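Local atomic coordinates of class II aldolase/adducin domain protein (Pseudomonas syringae pv. phaseolicola 1448A, PDB entry 3OCR), a protein that is a member of the class II aldolase/adducin family, probably a lyase, and may also bind actin filaments. Residues V36-K48 and W257-Y271. Numbering follows the deposited sequence.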
loop_
_atom_site.group_PDB
_atom_site.type_symbol
_atom_site.label_atom_id
_atom_site.label_comp_id
_atom_site.label_asym_id
_atom_site.label_seq_id
_atom_site.Cartn_x
_atom_site.Cartn_y
_atom_site.Cartn_z
ATOM N N VAL A 36 0.719 8.959 29.839
ATOM C CA VAL A 36 1.813 8.386 29.061
ATOM C C VAL A 36 1.281 7.278 28.144
ATOM O O VAL A 36 1.569 7.276 26.947
ATOM C CB VAL A 36 2.940 7.881 29.981
ATOM C CG1 VAL A 36 3.898 6.983 29.226
ATOM C CG2 VAL A 36 3.698 9.072 30.613
ATOM N N LYS A 37 0.508 6.355 28.715
ATOM C CA LYS A 37 -0.127 5.242 27.963
ATOM C C LYS A 37 -1.064 5.698 26.851
ATOM O O LYS A 37 -0.993 5.176 25.736
ATOM C CB LYS A 37 -0.850 4.266 28.911
ATOM C CG LYS A 37 0.104 3.309 29.647
ATOM C CD LYS A 37 -0.544 2.598 30.829
ATOM C CE LYS A 37 0.419 1.536 31.414
ATOM N NZ LYS A 37 1.547 2.114 32.213
ATOM N N LEU A 38 -1.937 6.662 27.141
ATOM C CA LEU A 38 -2.866 7.185 26.115
ATOM C C LEU A 38 -2.110 7.933 25.006
ATOM O O LEU A 38 -2.447 7.778 23.837
ATOM C CB LEU A 38 -3.965 8.080 26.738
ATOM C CG LEU A 38 -5.050 8.570 25.795
ATOM C CD1 LEU A 38 -5.866 7.382 25.257
ATOM C CD2 LEU A 38 -5.972 9.599 26.489
ATOM N N ALA A 39 -1.061 8.695 25.364
ATOM C CA ALA A 39 -0.231 9.339 24.353
ATOM C C ALA A 39 0.479 8.331 23.438
ATOM O O ALA A 39 0.532 8.522 22.210
ATOM C CB ALA A 39 0.832 10.339 25.011
ATOM N N ALA A 40 0.992 7.246 24.025
ATOM C CA ALA A 40 1.594 6.173 23.255
ATOM C C ALA A 40 0.563 5.569 22.326
ATOM O O ALA A 40 0.885 5.226 21.190
ATOM C CB ALA A 40 2.139 5.099 24.172
ATOM N N ALA A 41 -0.670 5.440 22.799
ATOM C CA ALA A 41 -1.744 4.859 21.962
ATOM C C ALA A 41 -2.021 5.754 20.739
ATOM O O ALA A 41 -2.111 5.258 19.612
ATOM C CB ALA A 41 -2.973 4.657 22.761
ATOM N N TYR A 42 -2.084 7.074 20.951
ATOM C CA TYR A 42 -2.207 8.020 19.828
ATOM C C TYR A 42 -1.078 7.923 18.793
ATOM O O TYR A 42 -1.349 7.815 17.603
ATOM C CB TYR A 42 -2.349 9.457 20.333
ATOM C CG TYR A 42 -3.741 9.858 20.766
ATOM C CD1 TYR A 42 -4.676 10.296 19.817
ATOM C CD2 TYR A 42 -4.119 9.843 22.136
ATOM C CE1 TYR A 42 -5.931 10.714 20.186
ATOM C CE2 TYR A 42 -5.387 10.263 22.521
ATOM C CZ TYR A 42 -6.295 10.679 21.528
ATOM O OH TYR A 42 -7.551 11.092 21.843
ATOM N N ARG A 43 0.178 7.987 19.244
ATOM C CA ARG A 43 1.339 7.797 18.385
ATOM C C ARG A 43 1.463 6.450 17.690
ATOM O O ARG A 43 1.974 6.379 16.570
ATOM C CB ARG A 43 2.634 8.027 19.192
ATOM C CG ARG A 43 2.654 9.364 19.892
ATOM C CD ARG A 43 3.136 10.461 18.964
ATOM N NE ARG A 43 3.442 11.680 19.706
ATOM C CZ ARG A 43 4.594 12.342 19.654
ATOM N NH1 ARG A 43 5.580 11.946 18.865
ATOM N NH2 ARG A 43 4.735 13.435 20.373
ATOM N N LEU A 44 1.054 5.382 18.367
ATOM C CA LEU A 44 1.043 4.042 17.761
ATOM C C LEU A 44 0.044 3.971 16.603
ATOM O O LEU A 44 0.324 3.363 15.554
ATOM C CB LEU A 44 0.682 2.966 18.803
ATOM C CG LEU A 44 1.801 2.604 19.770
ATOM C CD1 LEU A 44 1.249 1.860 20.992
ATOM C CD2 LEU A 44 2.854 1.754 19.052
ATOM N N ALA A 45 -1.099 4.615 16.806
ATOM C CA ALA A 45 -2.173 4.634 15.793
ATOM C C ALA A 45 -1.678 5.404 14.568
ATOM O O ALA A 45 -2.003 5.058 13.430
ATOM C CB ALA A 45 -3.443 5.281 16.358
ATOM N N ALA A 46 -0.869 6.436 14.823
ATOM C CA ALA A 46 -0.262 7.218 13.765
ATOM C C ALA A 46 0.766 6.372 13.037
ATOM O O ALA A 46 0.742 6.301 11.813
ATOM C CB ALA A 46 0.362 8.519 14.328
ATOM N N LEU A 47 1.644 5.710 13.791
ATOM C CA LEU A 47 2.632 4.789 13.210
ATOM C C LEU A 47 1.967 3.693 12.372
ATOM O O LEU A 47 2.413 3.410 11.271
ATOM C CB LEU A 47 3.483 4.162 14.310
ATOM C CG LEU A 47 4.651 3.259 13.950
ATOM C CD1 LEU A 47 5.793 4.077 13.322
ATOM C CD2 LEU A 47 5.140 2.519 15.192
ATOM N N LYS A 48 0.907 3.089 12.896
ATOM C CA LYS A 48 0.186 2.022 12.199
ATOM C C LYS A 48 -0.825 2.548 11.190
ATOM O O LYS A 48 -1.553 1.761 10.584
ATOM C CB LYS A 48 -0.553 1.117 13.196
ATOM C CG LYS A 48 0.317 0.457 14.256
ATOM C CD LYS A 48 1.420 -0.353 13.638
ATOM C CE LYS A 48 2.166 -1.158 14.680
ATOM N NZ LYS A 48 3.180 -2.027 14.035
ATOM N N TRP A 257 1.556 -5.145 24.361
ATOM C CA TRP A 257 1.703 -3.713 24.546
ATOM C C TRP A 257 3.184 -3.328 24.655
ATOM O O TRP A 257 3.608 -2.322 24.073
ATOM C CB TRP A 257 0.981 -3.262 25.813
ATOM C CG TRP A 257 1.252 -1.822 26.182
ATOM C CD1 TRP A 257 2.151 -1.345 27.116
ATOM C CD2 TRP A 257 0.595 -0.674 25.629
ATOM N NE1 TRP A 257 2.075 0.034 27.168
ATOM C CE2 TRP A 257 1.144 0.467 26.256
ATOM C CE3 TRP A 257 -0.397 -0.505 24.654
ATOM C CZ2 TRP A 257 0.719 1.774 25.947
ATOM C CZ3 TRP A 257 -0.814 0.786 24.332
ATOM C CH2 TRP A 257 -0.254 1.910 24.979
ATOM N N ASN A 258 3.951 -4.112 25.405
ATOM C CA ASN A 258 5.377 -3.787 25.661
ATOM C C ASN A 258 6.207 -3.785 24.366
ATOM O O ASN A 258 7.197 -3.052 24.251
ATOM C CB ASN A 258 5.994 -4.791 26.642
ATOM C CG ASN A 258 5.508 -4.611 28.067
ATOM O OD1 ASN A 258 4.912 -3.597 28.417
ATOM N ND2 ASN A 258 5.791 -5.594 28.909
ATOM N N ALA A 259 5.821 -4.633 23.418
ATOM C CA ALA A 259 6.471 -4.685 22.101
ATOM C C ALA A 259 6.075 -3.469 21.264
ATOM O O ALA A 259 6.919 -2.860 20.624
ATOM C CB ALA A 259 6.142 -5.992 21.355
ATOM N N LEU A 260 4.798 -3.115 21.270
ATOM C CA LEU A 260 4.356 -1.868 20.628
ATOM C C LEU A 260 5.164 -0.672 21.141
ATOM O O LEU A 260 5.614 0.151 20.350
ATOM C CB LEU A 260 2.863 -1.634 20.835
ATOM C CG LEU A 260 1.959 -2.579 20.029
ATOM C CD1 LEU A 260 0.490 -2.264 20.270
ATOM C CD2 LEU A 260 2.244 -2.547 18.525
ATOM N N ILE A 261 5.345 -0.593 22.457
ATOM C CA ILE A 261 6.155 0.485 23.095
ATOM C C ILE A 261 7.610 0.492 22.640
ATOM O O ILE A 261 8.136 1.549 22.296
ATOM C CB ILE A 261 6.082 0.437 24.644
ATOM C CG1 ILE A 261 4.665 0.758 25.135
ATOM C CG2 ILE A 261 7.129 1.385 25.315
ATOM C CD1 ILE A 261 4.135 2.110 24.701
ATOM N N ARG A 262 8.271 -0.665 22.664
ATOM C CA ARG A 262 9.646 -0.770 22.161
ATOM C C ARG A 262 9.723 -0.294 20.703
ATOM O O ARG A 262 10.650 0.412 20.343
ATOM C CB ARG A 262 10.231 -2.199 22.291
ATOM C CG ARG A 262 10.410 -2.720 23.718
ATOM C CD ARG A 262 11.331 -3.979 23.798
ATOM N NE ARG A 262 10.876 -5.053 22.917
ATOM C CZ ARG A 262 9.889 -5.918 23.184
ATOM N NH1 ARG A 262 9.242 -5.910 24.353
ATOM N NH2 ARG A 262 9.558 -6.825 22.271
ATOM N N GLU A 263 8.749 -0.690 19.873
ATOM C CA GLU A 263 8.712 -0.266 18.471
ATOM C C GLU A 263 8.522 1.237 18.341
ATOM O O GLU A 263 9.238 1.901 17.581
ATOM C CB GLU A 263 7.586 -0.968 17.707
ATOM C CG GLU A 263 7.731 -0.823 16.192
ATOM C CD GLU A 263 6.536 -1.359 15.427
ATOM O OE1 GLU A 263 5.815 -2.240 15.957
ATOM O OE2 GLU A 263 6.320 -0.888 14.292
ATOM N N LEU A 264 7.543 1.765 19.080
ATOM C CA LEU A 264 7.307 3.200 19.141
ATOM C C LEU A 264 8.575 3.988 19.521
ATOM O O LEU A 264 8.939 4.915 18.820
ATOM C CB LEU A 264 6.139 3.527 20.092
ATOM C CG LEU A 264 5.795 5.015 20.299
ATOM C CD1 LEU A 264 5.479 5.721 18.980
ATOM C CD2 LEU A 264 4.664 5.184 21.274
ATOM N N GLU A 265 9.241 3.590 20.604
ATOM C CA GLU A 265 10.431 4.281 21.135
ATOM C C GLU A 265 11.570 4.382 20.117
ATOM O O GLU A 265 12.454 5.247 20.228
ATOM C CB GLU A 265 10.951 3.538 22.369
ATOM C CG GLU A 265 9.914 3.338 23.468
ATOM C CD GLU A 265 10.191 4.156 24.703
ATOM O OE1 GLU A 265 11.378 4.364 25.008
ATOM O OE2 GLU A 265 9.228 4.589 25.374
ATOM N N ARG A 266 11.547 3.464 19.149
ATOM C CA ARG A 266 12.422 3.471 17.983
ATOM C C ARG A 266 12.302 4.779 17.194
ATOM O O ARG A 266 13.240 5.166 16.507
ATOM C CB ARG A 266 12.061 2.286 17.089
ATOM C CG ARG A 266 13.222 1.581 16.446
ATOM C CD ARG A 266 12.837 0.159 16.053
ATOM N NE ARG A 266 12.720 -0.700 17.230
ATOM C CZ ARG A 266 12.137 -1.894 17.247
ATOM N NH1 ARG A 266 11.592 -2.394 16.142
ATOM N NH2 ARG A 266 12.089 -2.583 18.381
ATOM N N SER A 267 11.152 5.452 17.298
ATOM C CA SER A 267 10.946 6.776 16.672
ATOM C C SER A 267 11.236 7.950 17.617
ATOM O O SER A 267 10.956 9.099 17.276
ATOM C CB SER A 267 9.510 6.922 16.144
ATOM O OG SER A 267 9.011 5.710 15.605
ATOM N N GLY A 268 11.783 7.669 18.799
ATOM C CA GLY A 268 11.979 8.699 19.828
ATOM C C GLY A 268 10.939 8.670 20.949
ATOM O O GLY A 268 9.884 8.034 20.826
ATOM N N THR A 269 11.241 9.381 22.038
ATOM C CA THR A 269 10.473 9.285 23.286
ATOM C C THR A 269 9.672 10.544 23.626
ATOM O O THR A 269 9.256 10.734 24.771
ATOM C CB THR A 269 11.396 8.967 24.481
ATOM O OG1 THR A 269 12.295 10.062 24.685
ATOM C CG2 THR A 269 12.194 7.674 24.240
ATOM N N ASP A 270 9.445 11.392 22.630
ATOM C CA ASP A 270 8.668 12.619 22.808
ATOM C C ASP A 270 7.257 12.382 23.364
ATOM O O ASP A 270 6.718 13.223 24.081
ATOM C CB ASP A 270 8.562 13.371 21.479
ATOM C CG ASP A 270 9.878 13.999 21.047
ATOM O OD1 ASP A 270 10.695 14.369 21.920
ATOM O OD2 ASP A 270 10.095 14.129 19.822
ATOM N N TYR A 271 6.669 11.239 23.040
ATOM C CA TYR A 271 5.286 10.958 23.428
ATOM C C TYR A 271 5.064 10.999 24.941
ATOM O O TYR A 271 3.962 11.296 25.399
ATOM C CB TYR A 271 4.811 9.613 22.862
ATOM C CG TYR A 271 5.345 8.414 23.601
ATOM C CD1 TYR A 271 4.679 7.910 24.724
ATOM C CD2 TYR A 271 6.518 7.784 23.186
ATOM C CE1 TYR A 271 5.169 6.822 25.418
ATOM C CE2 TYR A 271 7.020 6.680 23.878
ATOM C CZ TYR A 271 6.346 6.215 24.996
ATOM O OH TYR A 271 6.836 5.131 25.687
#
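Ala40 lies at the centre of this interface, its CB touching Trp257, Ile261, Leu264 and Tyr271 at once; the tightest of these packings is with Ile261 CD1 at 3.6 Å. The small residue lets two aromatic rings approach helix 36-47. The Trp257 indole enters as a knob into the hole formed by Lys37, Ala40, Ala41 and Leu44, with Lys37 O at the ring edge, 3.4 Å from CH2. With CG anti to its backbone N (chi1 172°), the indole extends from its own helix to this hole, while Ile261 CG1 lies over one of its faces, toward the rim.

Tyr271 packs beside Ala40 from the C-terminal tail. Its CB lies 3.7 Å from Arg43 CG, CD1 rests on Ala40 N and CB, CE1 reaches Ala40 CB and Val36 CG1, and Leu264 CD2 lies over one ring face, toward the rim. The hydroxyl, at the tip, donates a very short hydrogen bond to Glu265 OE2, which ties the ring back to Glu265, across the turn that runs from Glu265 to Gly268. Over the tyrosine backbone lies one face of the Arg43 guanidinium, whose plane stands 73° from the phenol; Arg43 NE is hydrogen-bonded to Ile81 O.

Further along, Leu44 CD2 packs 3.4 Å from Leu260 O and also meets Leu260 CB and Leu264 CB. Beyond the C-terminal end of helix 36-47, Lys48 NZ forms a salt bridge with Glu263, 3.3 Å from OE1 on the syn side of the carboxylate, with a weaker bond to OE2.

The two helix segments cross at 70°, their axes 10.4 Å apart. Behind helix 36-47, Leu38 and Ala41 pack on Phe58 of the sheet. The C-terminal helix and tail thus pack against an N-terminal helix that flanks the central β-sheet of the α/β class II aldolase fold.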